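Local coordinates for protein cycloalternan-forming enzyme (Listeria monocytogenes serovar 1/2a, PDB 5F7U) that is a multidomain carbohydrate-active enzyme of glycosyl hydrolase family 31, built round a TIM barrel, with a family 6 carbohydrate-binding module and bound glycans, at residues D182-S195 with I198-A210. The protein carries 1 engineered substitution. Numbering follows the deposited sequence.
Sequences DTAEKVTVTTEDLS and IQKSPYRMEVHQA
Two consecutive β-hairpins of the galactose mutarotase-like β-domain meet here: strand 194-200 pairs antiparallel with 186-190 on one side and with 203-209 on the other. At the open end of the first hairpin, V187 and I198 form a hydrogen-bonded pair, V187 N to I198 O (2.9 Å, 165° at the hydrogen) answered by I198 N to V187 O. Their side chains lie side by side on one face, V187 CG1 being 3.8 Å from I198 CB; the valine puts CG1 between its backbone N and carbonyl carbon (chi1 53°), which sets that methyl alongside the isoleucine CB. L151 of strand 148-153 also touches I198.

Two residues on, K200 N bonds to E185 O, and the lysine chain, fully extended beyond CG, runs back past the carbonyls of E185 and A184 to the 182-186 turn. There NZ meets D182 OD1 on its syn lone pair (2.6 Å) in a salt bridge and also donates to T183 O at 2.9 Å. V124 and V127 of strand 106-129 pack on this lysine. Inside the turn, T183 OG1 and T183 N both donate to K186 O.

At the other end, S195 and H208 form a hydrogen-bonded pair of the second hairpin: S195 N to H208 O is nearly straight (2.8 Å, 174°), although the donor stands above the carbonyl plane, and is answered by H208 N to S195 O. The H208 imidazole gives NE2 to E206 OE1 within the ring plane (2.8 Å), while ND1 bonds to G212 O. E206 OE2 in turn pairs with R204 NH1.

With both ring nitrogens engaged, the imidazole is fixed in rotation, and the K200 ammonium is probably stabilised as a cation by its carboxylate and carbonyl partners, tying the 182-186 turn to the end of strand 194-200.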
loop_
_atom_site.group_PDB
_atom_site.type_symbol
_atom_site.label_atom_id
_atom_site.label_comp_id
_atom_site.label_asym_id
_atom_site.label_seq_id
_atom_site.Cartn_x
_atom_site.Cartn_y
_atom_site.Cartn_z
ATOM N N ASP A 182 28.312 31.445 -1.477
ATOM C CA ASP A 182 29.517 30.683 -1.803
ATOM C C ASP A 182 30.707 31.311 -1.094
ATOM O O ASP A 182 30.953 32.512 -1.228
ATOM C CB ASP A 182 29.713 30.687 -3.325
ATOM C CG ASP A 182 30.832 29.782 -3.789
ATOM O OD1 ASP A 182 31.319 28.947 -2.997
ATOM O OD2 ASP A 182 31.207 29.881 -4.979
ATOM N N THR A 183 31.419 30.502 -0.311
ATOM C CA THR A 183 32.592 30.957 0.450
ATOM C C THR A 183 33.760 29.998 0.200
ATOM O O THR A 183 33.592 28.978 -0.463
ATOM C CB THR A 183 32.306 31.050 1.976
ATOM O OG1 THR A 183 32.293 29.736 2.553
ATOM C CG2 THR A 183 30.974 31.755 2.267
ATOM N N ALA A 184 34.932 30.313 0.756
ATOM C CA ALA A 184 36.126 29.489 0.557
ATOM C C ALA A 184 35.929 28.048 1.016
ATOM O O ALA A 184 36.392 27.112 0.355
ATOM C CB ALA A 184 37.329 30.112 1.257
ATOM N N GLU A 185 35.218 27.879 2.129
ATOM C CA GLU A 185 35.110 26.581 2.793
ATOM C C GLU A 185 33.773 25.877 2.580
ATOM O O GLU A 185 33.669 24.679 2.821
ATOM C CB GLU A 185 35.369 26.714 4.298
ATOM C CG GLU A 185 36.652 27.452 4.668
ATOM C CD GLU A 185 36.448 28.954 4.909
ATOM O OE1 GLU A 185 35.534 29.585 4.295
ATOM O OE2 GLU A 185 37.220 29.517 5.730
ATOM N N LYS A 186 32.756 26.626 2.156
ATOM C CA LYS A 186 31.373 26.142 2.213
ATOM C C LYS A 186 30.511 26.837 1.169
ATOM O O LYS A 186 30.735 27.994 0.853
ATOM C CB LYS A 186 30.826 26.444 3.606
ATOM C CG LYS A 186 29.505 25.793 3.949
ATOM C CD LYS A 186 29.020 26.368 5.268
ATOM C CE LYS A 186 27.782 25.627 5.726
ATOM N NZ LYS A 186 27.393 26.070 7.089
ATOM N N VAL A 187 29.525 26.123 0.629
ATOM C CA VAL A 187 28.492 26.762 -0.191
ATOM C C VAL A 187 27.140 26.385 0.406
ATOM O O VAL A 187 26.925 25.223 0.748
ATOM C CB VAL A 187 28.623 26.422 -1.708
ATOM C CG1 VAL A 187 28.677 24.916 -1.958
ATOM C CG2 VAL A 187 27.516 27.081 -2.522
ATOM N N THR A 188 26.268 27.383 0.563
ATOM C CA THR A 188 24.926 27.167 1.088
ATOM C C THR A 188 23.926 27.571 0.028
ATOM O O THR A 188 24.014 28.663 -0.523
ATOM C CB THR A 188 24.699 27.947 2.394
ATOM O OG1 THR A 188 25.699 27.553 3.341
ATOM C CG2 THR A 188 23.291 27.673 2.974
ATOM N N VAL A 189 22.983 26.666 -0.239
ATOM C CA VAL A 189 21.930 26.874 -1.231
ATOM C C VAL A 189 20.603 26.898 -0.491
ATOM O O VAL A 189 20.261 25.945 0.208
ATOM C CB VAL A 189 21.952 25.785 -2.317
ATOM C CG1 VAL A 189 20.955 26.096 -3.424
ATOM C CG2 VAL A 189 23.358 25.673 -2.902
ATOM N N THR A 190 19.876 27.990 -0.665
ATOM C CA THR A 190 18.694 28.270 0.133
ATOM C C THR A 190 17.462 28.495 -0.734
ATOM O O THR A 190 17.514 29.218 -1.727
ATOM C CB THR A 190 18.990 29.494 1.022
ATOM O OG1 THR A 190 20.100 29.161 1.870
ATOM C CG2 THR A 190 17.782 29.898 1.866
ATOM N N THR A 191 16.344 27.886 -0.331
ATOM C CA THR A 191 15.029 28.255 -0.864
ATOM C C THR A 191 14.130 28.590 0.329
ATOM O O THR A 191 14.559 28.500 1.487
ATOM C CB THR A 191 14.370 27.112 -1.679
ATOM O OG1 THR A 191 14.032 26.035 -0.789
ATOM C CG2 THR A 191 15.276 26.606 -2.802
ATOM N N GLU A 192 12.882 28.959 0.063
ATOM C CA GLU A 192 11.949 29.177 1.167
ATOM C C GLU A 192 11.685 27.914 1.991
ATOM O O GLU A 192 11.235 28.019 3.128
ATOM C CB GLU A 192 10.650 29.811 0.698
ATOM C CG GLU A 192 9.928 29.087 -0.426
ATOM C CD GLU A 192 8.773 29.917 -0.984
ATOM O OE1 GLU A 192 7.632 29.431 -0.961
ATOM O OE2 GLU A 192 9.003 31.064 -1.433
ATOM N N ASP A 193 12.018 26.742 1.436
ATOM C CA ASP A 193 11.771 25.467 2.137
ATOM C C ASP A 193 13.004 24.672 2.590
ATOM O O ASP A 193 12.909 23.835 3.509
ATOM C CB ASP A 193 10.879 24.578 1.286
ATOM C CG ASP A 193 9.520 25.210 0.998
ATOM O OD1 ASP A 193 8.928 25.880 1.883
ATOM O OD2 ASP A 193 9.038 25.004 -0.125
ATOM N N LEU A 194 14.147 24.933 1.960
ATOM C CA LEU A 194 15.360 24.148 2.199
ATOM C C LEU A 194 16.608 25.001 2.404
ATOM O O LEU A 194 16.729 26.100 1.850
ATOM C CB LEU A 194 15.617 23.169 1.042
ATOM C CG LEU A 194 14.663 21.984 0.833
ATOM C CD1 LEU A 194 14.910 21.328 -0.520
ATOM C CD2 LEU A 194 14.763 20.965 1.977
ATOM N N SER A 195 17.522 24.479 3.218
ATOM C CA SER A 195 18.846 25.036 3.353
ATOM C C SER A 195 19.837 23.897 3.133
ATOM O O SER A 195 19.906 22.961 3.939
ATOM C CB SER A 195 19.024 25.696 4.724
ATOM O OG SER A 195 20.348 26.211 4.842
ATOM N N ILE A 198 26.807 22.728 2.134
ATOM C CA ILE A 198 27.810 21.851 1.513
ATOM C C ILE A 198 29.211 22.311 1.926
ATOM O O ILE A 198 29.658 23.369 1.503
ATOM C CB ILE A 198 27.673 21.829 -0.029
ATOM C CG1 ILE A 198 26.279 21.328 -0.443
ATOM C CG2 ILE A 198 28.753 20.961 -0.682
ATOM C CD1 ILE A 198 25.858 21.866 -1.784
ATOM N N GLN A 199 29.876 21.519 2.761
ATOM C CA GLN A 199 31.305 21.755 3.038
ATOM C C GLN A 199 32.095 21.382 1.789
ATOM O O GLN A 199 31.711 20.453 1.073
ATOM C CB GLN A 199 31.788 20.973 4.267
ATOM C CG GLN A 199 31.219 21.449 5.612
ATOM C CD GLN A 199 31.552 22.904 6.007
ATOM O OE1 GLN A 199 32.603 23.464 5.646
ATOM N NE2 GLN A 199 30.647 23.521 6.769
ATOM N N LYS A 200 33.162 22.131 1.501
ATOM C CA LYS A 200 33.913 21.915 0.271
ATOM C C LYS A 200 35.111 20.985 0.399
ATOM O O LYS A 200 35.483 20.344 -0.568
ATOM C CB LYS A 200 34.376 23.243 -0.321
ATOM C CG LYS A 200 33.241 24.101 -0.848
ATOM C CD LYS A 200 33.830 25.306 -1.547
ATOM C CE LYS A 200 32.750 26.169 -2.156
ATOM N NZ LYS A 200 33.390 27.339 -2.830
ATOM N N SER A 201 35.728 20.922 1.575
ATOM C CA SER A 201 36.964 20.172 1.734
ATOM C C SER A 201 37.028 19.479 3.100
ATOM O O SER A 201 37.402 20.115 4.082
ATOM C CB SER A 201 38.172 21.094 1.510
ATOM O OG SER A 201 39.387 20.362 1.612
ATOM N N PRO A 202 36.674 18.192 3.181
ATOM C CA PRO A 202 36.152 17.402 2.057
ATOM C C PRO A 202 34.680 17.710 1.769
ATOM O O PRO A 202 33.969 18.257 2.642
ATOM C CB PRO A 202 36.314 15.959 2.545
ATOM C CG PRO A 202 36.244 16.061 4.023
ATOM C CD PRO A 202 36.925 17.352 4.370
ATOM N N TYR A 203 34.245 17.405 0.544
ATOM C CA TYR A 203 32.852 17.566 0.148
ATOM C C TYR A 203 31.948 16.812 1.128
ATOM O O TYR A 203 32.192 15.653 1.408
ATOM C CB TYR A 203 32.610 17.069 -1.286
ATOM C CG TYR A 203 31.157 16.741 -1.529
ATOM C CD1 TYR A 203 30.215 17.767 -1.715
ATOM C CD2 TYR A 203 30.706 15.409 -1.502
ATOM C CE1 TYR A 203 28.863 17.464 -1.894
ATOM C CE2 TYR A 203 29.348 15.100 -1.684
ATOM C CZ TYR A 203 28.439 16.135 -1.869
ATOM O OH TYR A 203 27.101 15.857 -2.026
ATOM N N ARG A 204 30.933 17.493 1.654
ATOM C CA ARG A 204 29.909 16.848 2.484
ATOM C C ARG A 204 28.662 17.703 2.492
ATOM O O ARG A 204 28.721 18.906 2.819
ATOM C CB ARG A 204 30.415 16.636 3.925
ATOM C CG ARG A 204 29.443 15.845 4.776
ATOM C CD ARG A 204 29.993 15.587 6.173
ATOM N NE ARG A 204 28.896 15.013 6.952
ATOM C CZ ARG A 204 28.113 15.705 7.774
ATOM N NH1 ARG A 204 28.347 17.001 8.006
ATOM N NH2 ARG A 204 27.122 15.076 8.401
ATOM N N MET A 205 27.534 17.079 2.141
ATOM C CA MET A 205 26.243 17.763 2.081
ATOM C C MET A 205 25.387 17.478 3.315
ATOM O O MET A 205 25.274 16.327 3.736
ATOM C CB MET A 205 25.469 17.299 0.842
ATOM C CG MET A 205 24.114 17.969 0.677
ATOM S SD MET A 205 23.168 17.325 -0.703
ATOM C CE MET A 205 24.120 17.917 -2.100
ATOM N N GLU A 206 24.793 18.535 3.861
ATOM C CA GLU A 206 23.694 18.425 4.822
ATOM C C GLU A 206 22.458 19.065 4.234
ATOM O O GLU A 206 22.519 20.193 3.731
ATOM C CB GLU A 206 24.018 19.157 6.128
ATOM C CG GLU A 206 25.208 18.607 6.894
ATOM C CD GLU A 206 25.542 19.383 8.168
ATOM O OE1 GLU A 206 24.913 20.420 8.480
ATOM O OE2 GLU A 206 26.492 18.963 8.851
ATOM N N VAL A 207 21.325 18.384 4.377
ATOM C CA VAL A 207 20.051 18.922 3.908
ATOM C C VAL A 207 19.263 19.352 5.148
ATOM O O VAL A 207 18.978 18.547 6.017
ATOM C CB VAL A 207 19.276 17.873 3.074
ATOM C CG1 VAL A 207 17.927 18.418 2.643
ATOM C CG2 VAL A 207 20.094 17.504 1.832
ATOM N N HIS A 208 18.945 20.639 5.215
ATOM C CA HIS A 208 18.191 21.197 6.313
ATOM C C HIS A 208 16.881 21.774 5.773
ATOM O O HIS A 208 16.773 22.144 4.587
ATOM C CB HIS A 208 18.970 22.351 6.985
ATOM C CG HIS A 208 20.263 21.944 7.626
ATOM N ND1 HIS A 208 20.420 21.873 8.991
ATOM C CD2 HIS A 208 21.467 21.617 7.095
ATOM C CE1 HIS A 208 21.659 21.507 9.280
ATOM N NE2 HIS A 208 22.317 21.348 8.148
ATOM N N GLN A 209 15.883 21.847 6.643
ATOM C CA GLN A 209 14.725 22.697 6.391
ATOM C C GLN A 209 15.211 24.136 6.439
ATOM O O GLN A 209 16.285 24.421 6.980
ATOM C CB GLN A 209 13.644 22.489 7.446
ATOM C CG GLN A 209 12.870 21.196 7.276
ATOM C CD GLN A 209 11.917 20.912 8.428
ATOM O OE1 GLN A 209 11.963 21.556 9.475
ATOM N NE2 GLN A 209 11.061 19.926 8.244
ATOM N N ALA A 210 14.418 25.046 5.873
ATOM C CA ALA A 210 14.795 26.463 5.844
ATOM C C ALA A 210 14.995 27.083 7.230
ATOM O O ALA A 210 15.771 28.024 7.369
ATOM C CB ALA A 210 13.793 27.258 5.029
HETATM O O HOH W 1 33.363 28.491 -6.134
HETATM O O HOH W 2 35.450 22.696 3.883
#